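Local coordinates for glutaredoxin (Methanosarcina acetivorans, PDB 5CAX), which works as a methanoredoxin, a glutaredoxin-like enzyme that reduces protein disulfides with coenzyme M and probably serves in electron transfer, at residues 19-24 / 81-86; 25-30 / 74-79. One frame throughout, in Å; residues are numbered along the deposited sequence.

Interaction 1 of 2, residues 19-24 / 81-86. With ACY (acetic acid), chain H.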
loop_
_atom_site.group_PDB
_atom_site.type_symbol
_atom_site.label_atom_id
_atom_site.label_comp_id
_atom_site.label_asym_id
_atom_site.label_seq_id
_atom_site.Cartn_x
_atom_site.Cartn_y
_atom_site.Cartn_z
ATOM N N ARG A 19 -13.616 4.228 0.074
ATOM C CA ARG A 19 -12.900 5.432 0.447
ATOM C C ARG A 19 -11.817 5.712 -0.582
ATOM O O ARG A 19 -10.678 5.989 -0.229
ATOM C CB ARG A 19 -12.297 5.293 1.845
ATOM C CG ARG A 19 -13.347 5.127 2.899
ATOM C CD ARG A 19 -14.223 6.351 2.977
ATOM N NE ARG A 19 -15.375 6.066 3.819
ATOM C CZ ARG A 19 -15.426 6.272 5.132
ATOM N NH1 ARG A 19 -14.385 6.785 5.772
ATOM N NH2 ARG A 19 -16.530 5.964 5.802
ATOM N N GLY A 20 -12.166 5.570 -1.858
ATOM C CA GLY A 20 -11.261 5.896 -2.938
ATOM C C GLY A 20 -10.343 4.760 -3.305
ATOM O O GLY A 20 -10.566 3.616 -2.944
ATOM N N LYS A 21 -9.277 5.096 -4.008
ATOM C CA LYS A 21 -8.301 4.114 -4.455
ATOM C C LYS A 21 -7.127 4.028 -3.465
ATOM O O LYS A 21 -6.389 4.996 -3.234
ATOM C CB LYS A 21 -7.819 4.469 -5.870
ATOM C CG LYS A 21 -7.062 3.381 -6.586
ATOM C CD LYS A 21 -6.868 3.779 -8.027
ATOM C CE LYS A 21 -6.015 2.796 -8.760
ATOM N NZ LYS A 21 -5.817 3.223 -10.137
ATOM N N ILE A 22 -7.014 2.876 -2.824
ATOM C CA ILE A 22 -6.013 2.689 -1.800
ATOM C C ILE A 22 -5.193 1.477 -2.203
ATOM O O ILE A 22 -5.728 0.371 -2.295
ATOM C CB ILE A 22 -6.612 2.459 -0.410
ATOM C CG1 ILE A 22 -7.810 3.377 -0.167
ATOM C CG2 ILE A 22 -5.519 2.578 0.639
ATOM C CD1 ILE A 22 -8.572 3.088 1.095
ATOM N N VAL A 23 -3.903 1.690 -2.452
ATOM C CA VAL A 23 -3.006 0.609 -2.818
ATOM C C VAL A 23 -1.759 0.627 -1.939
ATOM O O VAL A 23 -1.014 1.605 -1.929
ATOM C CB VAL A 23 -2.614 0.693 -4.324
ATOM C CG1 VAL A 23 -1.796 -0.512 -4.722
ATOM C CG2 VAL A 23 -3.861 0.835 -5.184
ATOM N N MET A 24 -1.529 -0.448 -1.192
ATOM C CA MET A 24 -0.331 -0.524 -0.365
ATOM C C MET A 24 0.749 -1.426 -0.948
ATOM O O MET A 24 0.497 -2.588 -1.274
ATOM C CB MET A 24 -0.680 -1.005 1.040
ATOM C CG MET A 24 0.475 -0.895 2.050
ATOM S SD MET A 24 0.356 -2.163 3.330
ATOM C CE MET A 24 0.937 -3.628 2.452
ATOM N N LEU A 81 -2.661 6.927 -2.602
ATOM C CA LEU A 81 -4.078 7.281 -2.587
ATOM C C LEU A 81 -4.504 8.043 -3.845
ATOM O O LEU A 81 -3.950 9.091 -4.176
ATOM C CB LEU A 81 -4.431 8.087 -1.327
ATOM C CG LEU A 81 -3.970 7.424 -0.017
ATOM C CD1 LEU A 81 -4.434 8.207 1.183
ATOM C CD2 LEU A 81 -4.457 6.005 0.070
ATOM N N ASN A 82 -5.499 7.470 -4.534
ATOM C CA ASN A 82 -6.111 8.040 -5.744
ATOM C C ASN A 82 -5.112 8.262 -6.848
ATOM O O ASN A 82 -5.319 9.112 -7.700
ATOM C CB ASN A 82 -6.818 9.353 -5.420
ATOM C CG ASN A 82 -7.859 9.182 -4.346
ATOM O OD1 ASN A 82 -8.304 8.071 -4.092
ATOM N ND2 ASN A 82 -8.251 10.278 -3.708
ATOM N N ASP A 83 -4.031 7.493 -6.830
ATOM C CA ASP A 83 -2.941 7.698 -7.763
ATOM C C ASP A 83 -2.351 9.091 -7.521
ATOM O O ASP A 83 -1.701 9.634 -8.390
ATOM C CB ASP A 83 -3.399 7.534 -9.242
ATOM C CG ASP A 83 -3.747 6.090 -9.601
ATOM O OD1 ASP A 83 -2.927 5.172 -9.386
ATOM O OD2 ASP A 83 -4.860 5.857 -10.100
ATOM N N GLU A 84 -2.544 9.651 -6.325
ATOM C CA GLU A 84 -2.104 11.027 -6.083
ATOM C C GLU A 84 -1.207 11.259 -4.864
ATOM O O GLU A 84 -0.130 11.865 -4.974
ATOM C CB GLU A 84 -3.336 11.909 -5.929
ATOM C CG GLU A 84 -4.150 11.976 -7.170
ATOM C CD GLU A 84 -5.415 12.809 -7.016
ATOM O OE1 GLU A 84 -5.783 13.125 -5.861
ATOM O OE2 GLU A 84 -6.046 13.138 -8.053
ATOM N N LYS A 85 -1.641 10.761 -3.717
ATOM C CA LYS A 85 -0.925 11.006 -2.475
ATOM C C LYS A 85 -0.288 9.709 -2.008
ATOM O O LYS A 85 -0.789 8.622 -2.271
ATOM C CB LYS A 85 -1.846 11.589 -1.380
ATOM C CG LYS A 85 -2.422 12.976 -1.686
ATOM C CD LYS A 85 -3.656 13.285 -0.812
ATOM C CE LYS A 85 -4.854 12.371 -1.132
ATOM N NZ LYS A 85 -6.162 12.813 -0.532
ATOM N N ALA A 86 0.835 9.831 -1.326
ATOM C CA ALA A 86 1.487 8.676 -0.761
ATOM C C ALA A 86 1.756 8.900 0.732
ATOM O O ALA A 86 2.064 9.993 1.175
ATOM C CB ALA A 86 2.769 8.359 -1.511
HETATM C C ACY H . -8.702 14.631 -3.972
HETATM O O ACY H . -8.745 14.746 -5.218
HETATM O OXT ACY H . -8.555 13.541 -3.372
HETATM C CH3 ACY H . -8.838 15.878 -3.145
HETATM O O HOH W 1 -4.347 4.972 -5.600
#
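L81 and I22 meet as an antiparallel non-hydrogen-bonded pair, their side chains lying side by side on one face of the sheet and pointing the same way. The CD2 methyl of L81 touches I22 CG2 at 3.6 Å, a branched aliphatic match suited to a buried place that helix 92-99 also covers through L99 and A98. L81 CA also makes a CA-H...O contact of 3.3 Å with K21 O. K21 O accepts a hydrogen bond from N82 N (2.9 Å) as well.

N82 bends back to residues 19-24. With CG anti to its own carbonyl carbon (chi1 -57°), the side-chain amide brings N82 OD1 to K21 N at 3.1 Å, the donor lying almost on the line of the C=O bond. The two bonds hold both backbone polar groups of K21. G20 passes close to OD1, where a side chain would clash, and its positive phi favours glycine too. N82 ND2 is left to make a weak hydrogen bond with a molecule of acetic acid, probably from the crystallisation liquor. An alanine in place of N82 would probably leave K21 N without this acceptor.

D83 follows, its carboxylate reached by the fully extended chain of K21, whose CG stands anti to the backbone N (chi1 -166°). K21 NZ forms a salt bridge to the syn lone pair of D83 OD2 at 2.8 Å. A water accepts from D83 N and donates weakly to K21 O. N82 and D83 both have positive phi, a conformation asparagine and aspartate tolerate well. Beyond them E84 and K85 both face L81, giving a classic beta bulge in the hairpin that carries the last two strands of the glutaredoxin sheet.

Interaction 2 of 2, residues 25-30 / 74-79. With CD (cadmium ion), chain G.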
loop_
_atom_site.group_PDB
_atom_site.type_symbol
_atom_site.label_atom_id
_atom_site.label_comp_id
_atom_site.label_asym_id
_atom_site.label_seq_id
_atom_site.Cartn_x
_atom_site.Cartn_y
_atom_site.Cartn_z
ATOM N N TYR A 25 1.957 -0.882 -1.072
ATOM C CA TYR A 25 3.099 -1.672 -1.484
ATOM C C TYR A 25 3.910 -2.021 -0.265
ATOM O O TYR A 25 4.276 -1.141 0.516
ATOM C CB TYR A 25 3.939 -0.921 -2.517
ATOM C CG TYR A 25 3.197 -0.650 -3.815
ATOM C CD1 TYR A 25 3.431 -1.426 -4.948
ATOM C CD2 TYR A 25 2.262 0.376 -3.906
ATOM C CE1 TYR A 25 2.754 -1.185 -6.143
ATOM C CE2 TYR A 25 1.573 0.630 -5.098
ATOM C CZ TYR A 25 1.822 -0.154 -6.208
ATOM O OH TYR A 25 1.137 0.095 -7.382
ATOM N N GLY A 26 4.161 -3.310 -0.064
ATOM C CA GLY A 26 4.939 -3.728 1.086
ATOM C C GLY A 26 5.898 -4.870 0.819
ATOM O O GLY A 26 5.996 -5.382 -0.310
ATOM N N LEU A 27 6.614 -5.272 1.870
ATOM C CA LEU A 27 7.431 -6.478 1.818
ATOM C C LEU A 27 6.821 -7.495 2.769
ATOM O O LEU A 27 6.457 -7.135 3.890
ATOM C CB LEU A 27 8.879 -6.167 2.193
ATOM C CG LEU A 27 9.495 -5.029 1.373
ATOM C CD1 LEU A 27 10.864 -4.619 1.930
ATOM C CD2 LEU A 27 9.558 -5.355 -0.116
ATOM N N SER A 28 6.685 -8.745 2.318
ATOM C CA SER A 28 5.989 -9.792 3.094
ATOM C C SER A 28 6.756 -10.152 4.362
ATOM O O SER A 28 6.211 -10.751 5.294
ATOM C CB SER A 28 5.766 -11.057 2.259
ATOM O OG SER A 28 6.951 -11.821 2.165
ATOM N N THR A 29 8.028 -9.779 4.376
ATOM C CA THR A 29 8.944 -10.168 5.429
ATOM C C THR A 29 9.181 -9.056 6.443
ATOM O O THR A 29 10.104 -9.137 7.238
ATOM C CB THR A 29 10.303 -10.563 4.836
ATOM O OG1 THR A 29 10.848 -9.439 4.124
ATOM C CG2 THR A 29 10.152 -11.752 3.879
ATOM N N CYS A 30 8.379 -7.999 6.380
ATOM C CA CYS A 30 8.570 -6.882 7.281
ATOM C C CYS A 30 7.351 -6.600 8.170
ATOM O O CYS A 30 6.220 -6.536 7.684
ATOM C CB CYS A 30 8.932 -5.636 6.493
ATOM S SG CYS A 30 9.192 -4.258 7.582
ATOM N N VAL A 74 12.082 4.930 -2.020
ATOM C CA VAL A 74 11.611 3.585 -2.334
ATOM C C VAL A 74 11.670 2.749 -1.063
ATOM O O VAL A 74 12.334 1.713 -1.009
ATOM C CB VAL A 74 12.411 2.913 -3.482
ATOM C CG1 VAL A 74 11.607 1.751 -4.061
ATOM C CG2 VAL A 74 12.710 3.921 -4.588
ATOM N N SER A 75 11.076 3.258 0.004
ATOM C CA SER A 75 11.034 2.474 1.229
ATOM C C SER A 75 9.638 1.886 1.346
ATOM O O SER A 75 8.698 2.364 0.708
ATOM C CB SER A 75 11.378 3.320 2.463
ATOM O OG SER A 75 10.359 4.265 2.716
ATOM N N PHE A 76 9.488 0.854 2.160
ATOM C CA PHE A 76 8.177 0.228 2.309
ATOM C C PHE A 76 7.867 0.237 3.798
ATOM O O PHE A 76 8.780 0.017 4.599
ATOM C CB PHE A 76 8.169 -1.185 1.720
ATOM C CG PHE A 76 8.584 -1.236 0.273
ATOM C CD1 PHE A 76 7.657 -1.028 -0.742
ATOM C CD2 PHE A 76 9.910 -1.468 -0.078
ATOM C CE1 PHE A 76 8.031 -1.056 -2.079
ATOM C CE2 PHE A 76 10.296 -1.496 -1.414
ATOM C CZ PHE A 76 9.352 -1.292 -2.415
ATOM N N PRO A 77 6.589 0.459 4.172
ATOM C CA PRO A 77 5.455 0.594 3.237
ATOM C C PRO A 77 5.240 1.961 2.544
ATOM O O PRO A 77 5.463 3.054 3.080
ATOM C CB PRO A 77 4.256 0.279 4.132
ATOM C CG PRO A 77 4.690 0.763 5.517
ATOM C CD PRO A 77 6.159 0.504 5.586
ATOM N N THR A 78 4.766 1.869 1.313
ATOM C CA THR A 78 4.288 3.043 0.605
ATOM C C THR A 78 2.824 2.827 0.199
ATOM O O THR A 78 2.521 1.943 -0.599
ATOM C CB THR A 78 5.200 3.361 -0.609
ATOM O OG1 THR A 78 6.549 3.536 -0.139
ATOM C CG2 THR A 78 4.754 4.641 -1.324
ATOM N N THR A 79 1.916 3.578 0.828
ATOM C CA THR A 79 0.503 3.566 0.448
ATOM C C THR A 79 0.099 4.724 -0.482
ATOM O O THR A 79 0.219 5.895 -0.131
ATOM C CB THR A 79 -0.404 3.606 1.646
ATOM O OG1 THR A 79 -0.012 2.574 2.560
ATOM C CG2 THR A 79 -1.861 3.396 1.173
HETATM CD CD CD G . 8.697 -2.337 5.724
#
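The F76 ring has L27 over one face and Y25 O at its edge. The L27 side chain crosses the ring at about a right angle, and its CD2 methyl stands 4.2 Å from the ring centroid, 24° off the normal and offset toward the rim, a CH-pi contact. In the plane of the ring, F76 CD1 comes within 3.6 Å of Y25 O. F76 CE1 packs against Y25 CB. The large flat side chain suits this place because it bridges a leucine and the backbone, while V52 and I64 touch it from outside the two segments. The Y25 ring in turn has T78 O in plane at its edge, and its hydroxyl reaches on to bond D7 O.

Along the backbone, Y25 and T78 form an antiparallel hydrogen-bonded pair. Y25 N donates to T78 O at 2.9 Å in a nearly straight bond, and T78 N returns a longer one to Y25 O (3.2 Å). Y25 O also takes a CA-H...O contact from P77. T78 OG1 donates to S75 O, which ties the start of strand 78-81 back to the loop before it.

The peptide before P77 is cis, and the carbonyl just ahead of it, F76 O, binds a cadmium ion at 2.6 Å. C30 SG, anti to its backbone N (chi1 -179°), binds the ion at 2.7 Å, and C33 completes the protein ligands. A cis-proline set opposite a Cys-X-X-Cys pair at the start of a helix is the hallmark active-site arrangement of the thioredoxin fold, occupied here by cadmium.

In the fold
From the N terminus the chain enters strand 22-26, which both interactions share: interaction 1 uses its beginning and the loop before it, interaction 2 its end and the turn leading to helix 31-43. The chain then runs through that helix, strand 48-51 and helix 57-70 before residues 74-79 return and close interaction 2. Strand 78-81 ends at L81, which opens the segment 81-86 that closes interaction 1, so the loop of interaction 2 is nested inside that of interaction 1. Their centres lie about 15 Å apart, on opposite sides of the chain's centre. T79 packs against I22 and M24, joining the two along the sheet, from the cysteine and cis-proline site to the hairpin.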